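Protein angel homolog 2 (Homo sapiens, PDB 6RW0) removes 2',3'-cyclic phosphates as a phosphatase of the CCR4 family of deadenylases, and probably binds the 3' untranslated regions of messenger RNA. Local coordinates at residues Ser53-Asn58 with Lys94-Asp99; Leu254-Leu259 with Ser328-His333. All blocks are in the same frame, centred on the assembly; numbering follows the deposited sequence.

Interaction 1 (Ser53-Asn58 with Lys94-Asp99); sequences SVMSYN and KHFDAD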
# COMPACT_ATOMS: atom_id res chain seq x y z
N SER A 53 -10.60 -9.14 -8.68
CA SER A 53 -9.69 -8.05 -8.97
C SER A 53 -9.51 -7.14 -7.76
O SER A 53 -10.40 -7.03 -6.91
CB SER A 53 -10.19 -7.23 -10.16
OG SER A 53 -11.49 -6.73 -9.91
N VAL A 54 -8.34 -6.51 -7.70
CA VAL A 54 -7.93 -5.65 -6.60
C VAL A 54 -7.32 -4.38 -7.17
O VAL A 54 -6.42 -4.44 -8.01
CB VAL A 54 -6.88 -6.33 -5.69
CG1 VAL A 54 -6.46 -5.38 -4.55
CG2 VAL A 54 -7.38 -7.63 -5.14
N MET A 55 -7.79 -3.26 -6.66
CA MET A 55 -7.26 -1.93 -7.02
C MET A 55 -6.61 -1.31 -5.78
O MET A 55 -7.25 -1.35 -4.74
CB MET A 55 -8.38 -1.01 -7.49
CG MET A 55 -7.90 0.39 -7.71
SD MET A 55 -9.22 1.50 -8.22
CE MET A 55 -9.25 1.15 -9.97
N SER A 56 -5.39 -0.80 -5.88
CA SER A 56 -4.70 -0.07 -4.79
C SER A 56 -4.54 1.36 -5.29
O SER A 56 -3.97 1.52 -6.34
CB SER A 56 -3.39 -0.69 -4.43
OG SER A 56 -2.84 -0.02 -3.32
N TYR A 57 -5.04 2.36 -4.57
CA TYR A 57 -5.00 3.74 -5.07
C TYR A 57 -4.81 4.73 -3.92
O TYR A 57 -5.68 4.79 -3.09
CB TYR A 57 -6.31 4.02 -5.80
CG TYR A 57 -6.35 5.21 -6.73
CD1 TYR A 57 -5.22 5.94 -7.02
CD2 TYR A 57 -7.53 5.55 -7.35
CE1 TYR A 57 -5.27 7.02 -7.89
CE2 TYR A 57 -7.60 6.62 -8.22
CZ TYR A 57 -6.47 7.36 -8.48
OH TYR A 57 -6.52 8.41 -9.34
N ASN A 58 -3.73 5.50 -3.93
CA ASN A 58 -3.54 6.64 -3.01
C ASN A 58 -4.23 7.80 -3.75
O ASN A 58 -3.72 8.19 -4.77
CB ASN A 58 -2.06 6.86 -2.73
CG ASN A 58 -1.82 8.09 -1.88
OD1 ASN A 58 -2.58 9.02 -1.94
ND2 ASN A 58 -0.76 8.08 -1.12
N LYS A 94 -15.31 3.61 -10.89
CA LYS A 94 -16.44 3.00 -11.57
C LYS A 94 -16.00 2.29 -12.83
O LYS A 94 -16.48 1.19 -13.15
CB LYS A 94 -17.49 4.07 -11.88
CG LYS A 94 -18.74 3.51 -12.50
CD LYS A 94 -19.86 4.53 -12.53
CE LYS A 94 -21.08 3.92 -13.22
NZ LYS A 94 -22.37 4.31 -12.59
N HIS A 95 -15.07 2.89 -13.57
CA HIS A 95 -14.64 2.33 -14.84
C HIS A 95 -14.01 0.96 -14.66
O HIS A 95 -14.31 0.02 -15.42
CB HIS A 95 -13.64 3.27 -15.48
CG HIS A 95 -13.18 2.82 -16.82
ND1 HIS A 95 -11.92 2.32 -17.04
CD2 HIS A 95 -13.83 2.76 -18.01
CE1 HIS A 95 -11.79 2.01 -18.32
NE2 HIS A 95 -12.94 2.26 -18.92
N PHE A 96 -13.11 0.82 -13.68
CA PHE A 96 -12.41 -0.44 -13.50
C PHE A 96 -13.25 -1.47 -12.77
O PHE A 96 -13.00 -2.67 -12.93
CB PHE A 96 -11.06 -0.20 -12.83
CG PHE A 96 -10.09 0.51 -13.74
CD1 PHE A 96 -9.64 -0.10 -14.89
CD2 PHE A 96 -9.67 1.79 -13.46
CE1 PHE A 96 -8.78 0.55 -15.75
CE2 PHE A 96 -8.80 2.44 -14.30
CZ PHE A 96 -8.36 1.82 -15.45
N ASP A 97 -14.24 -1.04 -11.99
CA ASP A 97 -15.19 -1.96 -11.36
C ASP A 97 -14.48 -3.10 -10.63
O ASP A 97 -14.85 -4.27 -10.74
CB ASP A 97 -16.19 -2.48 -12.39
CG ASP A 97 -17.37 -3.20 -11.76
OD1 ASP A 97 -17.84 -2.71 -10.72
OD2 ASP A 97 -17.85 -4.22 -12.33
N ALA A 98 -13.46 -2.74 -9.85
CA ALA A 98 -12.68 -3.76 -9.16
C ALA A 98 -13.48 -4.39 -8.01
O ALA A 98 -14.30 -3.73 -7.36
CB ALA A 98 -11.40 -3.16 -8.58
N ASP A 99 -13.19 -5.66 -7.73
CA ASP A 99 -13.91 -6.35 -6.66
C ASP A 99 -13.48 -5.88 -5.28
O ASP A 99 -14.29 -5.92 -4.34
CB ASP A 99 -13.68 -7.85 -6.77
CG ASP A 99 -14.24 -8.42 -8.04
OD1 ASP A 99 -15.38 -8.07 -8.40
OD2 ASP A 99 -13.55 -9.23 -8.69

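Interaction 2 (Leu254-Leu259 with Ser328-His333); sequences LNYEGL and SNLQHH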
# COMPACT_ATOMS: atom_id res chain seq x y z
N LEU A 254 16.01 -10.13 5.83
CA LEU A 254 16.79 -8.91 5.66
C LEU A 254 17.89 -8.92 6.70
O LEU A 254 17.62 -8.97 7.90
CB LEU A 254 15.93 -7.66 5.85
CG LEU A 254 16.72 -6.34 5.82
CD1 LEU A 254 17.34 -6.10 4.46
CD2 LEU A 254 15.83 -5.18 6.20
N ASN A 255 19.14 -8.87 6.24
CA ASN A 255 20.28 -8.66 7.10
C ASN A 255 20.50 -7.15 7.16
O ASN A 255 20.90 -6.54 6.16
CB ASN A 255 21.50 -9.39 6.54
CG ASN A 255 22.71 -9.23 7.41
OD1 ASN A 255 22.76 -8.37 8.28
ND2 ASN A 255 23.71 -10.07 7.18
N TYR A 256 20.19 -6.54 8.28
CA TYR A 256 20.24 -5.07 8.43
C TYR A 256 21.52 -4.62 9.15
O TYR A 256 21.58 -3.49 9.54
CB TYR A 256 18.95 -4.55 9.05
CG TYR A 256 18.63 -5.06 10.43
CD1 TYR A 256 19.12 -4.42 11.54
CD2 TYR A 256 17.82 -6.16 10.61
CE1 TYR A 256 18.83 -4.87 12.81
CE2 TYR A 256 17.54 -6.64 11.88
CZ TYR A 256 18.04 -5.98 12.98
OH TYR A 256 17.80 -6.41 14.24
N GLU A 257 22.52 -5.48 9.30
CA GLU A 257 23.78 -5.06 9.90
C GLU A 257 24.38 -3.90 9.11
O GLU A 257 24.52 -3.97 7.89
CB GLU A 257 24.74 -6.25 9.90
CG GLU A 257 26.10 -5.98 10.52
CD GLU A 257 27.02 -7.19 10.48
OE1 GLU A 257 26.87 -8.04 9.58
OE2 GLU A 257 27.91 -7.29 11.35
N GLY A 258 24.73 -2.82 9.82
CA GLY A 258 25.36 -1.67 9.21
C GLY A 258 24.46 -0.79 8.37
O GLY A 258 24.97 0.12 7.71
N LEU A 259 23.16 -1.02 8.36
CA LEU A 259 22.28 -0.30 7.44
C LEU A 259 21.86 1.04 8.05
O LEU A 259 21.20 1.04 9.10
CB LEU A 259 21.06 -1.15 7.14
CG LEU A 259 19.98 -0.61 6.22
CD1 LEU A 259 20.57 -0.24 4.89
CD2 LEU A 259 18.88 -1.66 6.05
N SER A 328 21.31 -9.57 13.63
CA SER A 328 20.77 -8.44 12.89
C SER A 328 20.03 -8.90 11.64
O SER A 328 20.31 -8.46 10.52
CB SER A 328 21.88 -7.46 12.53
OG SER A 328 22.88 -8.11 11.76
N ASN A 329 19.07 -9.80 11.83
CA ASN A 329 18.28 -10.34 10.74
C ASN A 329 16.81 -10.26 11.09
O ASN A 329 16.41 -10.58 12.22
CB ASN A 329 18.66 -11.78 10.45
CG ASN A 329 20.07 -11.90 9.95
OD1 ASN A 329 20.34 -11.68 8.78
ND2 ASN A 329 20.98 -12.23 10.86
N LEU A 330 16.02 -9.79 10.13
CA LEU A 330 14.58 -9.84 10.21
C LEU A 330 14.09 -10.92 9.26
O LEU A 330 14.69 -11.16 8.21
CB LEU A 330 13.96 -8.53 9.73
CG LEU A 330 13.87 -7.32 10.65
CD1 LEU A 330 12.93 -6.34 9.94
CD2 LEU A 330 13.38 -7.71 12.01
N GLN A 331 13.00 -11.58 9.63
CA GLN A 331 12.37 -12.57 8.77
C GLN A 331 10.86 -12.38 8.83
O GLN A 331 10.34 -11.78 9.77
CB GLN A 331 12.73 -14.00 9.22
CG GLN A 331 14.23 -14.35 9.12
CD GLN A 331 15.07 -13.92 10.33
OE1 GLN A 331 16.28 -13.70 10.20
NE2 GLN A 331 14.46 -13.83 11.51
N HIS A 332 10.17 -12.89 7.82
CA HIS A 332 8.73 -13.13 7.90
C HIS A 332 8.47 -14.50 7.27
O HIS A 332 9.34 -15.06 6.59
CB HIS A 332 7.87 -12.01 7.31
CG HIS A 332 7.94 -11.90 5.82
ND1 HIS A 332 7.49 -12.89 4.98
CD2 HIS A 332 8.40 -10.90 5.03
CE1 HIS A 332 7.67 -12.51 3.72
NE2 HIS A 332 8.23 -11.31 3.73
N HIS A 333 7.27 -15.04 7.51
CA HIS A 333 6.96 -16.40 7.12
C HIS A 333 6.07 -16.49 5.88
O HIS A 333 5.54 -17.58 5.60
CB HIS A 333 6.28 -17.14 8.27
CG HIS A 333 7.14 -17.29 9.48
ND1 HIS A 333 8.43 -17.78 9.41
CD2 HIS A 333 6.90 -17.04 10.79
CE1 HIS A 333 8.94 -17.82 10.63
NE2 HIS A 333 8.04 -17.37 11.48

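Interaction 1 (Ser53-Asn58 with Lys94-Asp99)
Ser53, on strand 49-58, lies beside Asp99, with their CA atoms 5.1 Å apart, and the strand then draws away from 94-99. Helix 82-96 ends at Phe96. Asp97 is the first residue to depart from helical angles, with a positive phi, and the backbone then turns through Ala98 into strand 100-107. The polar part of the contact is a reciprocal exchange between two residues. The backbone N of Ser53 donates to Asp99 OD2 at 3.0 Å, meeting the carboxylate oxygen on its anti side and 25° out of the carboxylate plane. In return the backbone N of Asp99 donates to Ser53 OG, also at 3.0 Å, and the N-H...O angle of 156° is close to straight. Ser53 OG stands between its own backbone N and carbonyl carbon (chi1 57°), which turns it to this N-H and brings it within 3.3 Å of Ala98 CA. An alanine in place of Asp99 would probably leave the Ser53 N-H without this acceptor, and the exchange reduced to the bond from the backbone N-H of that residue to Ser53 OG. The apolar part follows along the strand. Met55 CB meets Ala98 CB at 3.9 Å, and the methionine chain, bent at chi3, carries CE to 3.6 Å from Phe96 CD2, the two side chains crossing at about a right angle. Leu422 of strand 421-428 touches Met55, Phe96 and Ala98 together, and Asp97 is held by a salt bridge to Lys144. With Ser53 and Met55 also bonded through their backbones to Val100, and strand 100-107 running parallel to 49-58, this is the return from helix to sheet in a beta-alpha-beta crossover of the DNase I-like endonuclease/exonuclease/phosphatase fold.

Interaction 2 (Leu254-Leu259 with Ser328-His333)
Tyr256 and Ser328 meet through both backbone and side chain. The tyrosine N donates to Ser328 O at 3.0 Å, and the same carbonyl oxygen sits over one face of the ring, offset toward the rim. Ser328 CB covers that ring too, 4.1 Å from its centroid and only 15° off the normal, a CH-pi contact. Tyr256 CG stands between the backbone N and the carbonyl carbon (chi1 61°), which sets CG on the side of Ser328, with the ring lying against that residue. CE2 of Tyr256 also packs 3.9 Å from Leu330 CG, and Leu330 N lies at the ring edge. Next along the strands, Leu254 and Leu330 form an antiparallel hydrogen-bonded pair, each N donating to the other's O at 2.9 Å. Asn255 and Asn329 make the adjoining non-hydrogen-bonded pair, whose side chains lie on the face opposite Leu254 and Leu330; there Asn329 OD1 lies 3.4 Å from Asn255 CB. Asn255 OD1 in turn accepts from the backbone N of Glu257 at 3.1 Å, and Ser328 OG reaches the same oxygen in a weak bond. Behind this shell, Phe248 of helix 244-251 touches both Leu254 and Leu330, Tyr256 rests on Ile281 while its OH is in a weak hydrogen bond with Gln290 NE2, and Asn329 ND2 is bonded to Ser327. The Asn255 to Glu257 bond defines an Asx turn. It overlaps a type II beta turn from Tyr256 to Leu259, with Gly258 at positive phi, so the arrangement is a two-stranded antiparallel ribbon whose first strand ends in overlapping turns, packed against helix 244-251.

From the N terminus, interaction 1 comes first: it closes a loop of 35 residues, 18 of them helical, between strand 49-58 and the chain entering strand 100-107. Interaction 2 opens and closes later, joining residues 254-259 to 328-333 across 68 residues, those modelled without helix or strand and the rest not modelled. The two are in series, neither nested nor crossed. The centres of interactions 1 and 2 are about 34 Å apart, their nearest atoms about 17 Å, on opposite sides of the chain's centre. Interaction 1 ties helix 82-96 to a main seven-stranded sheet, whereas interaction 2 pins a long peripheral excursion beside helix 244-251, before the chain enters strand 336-338 of the second large sheet.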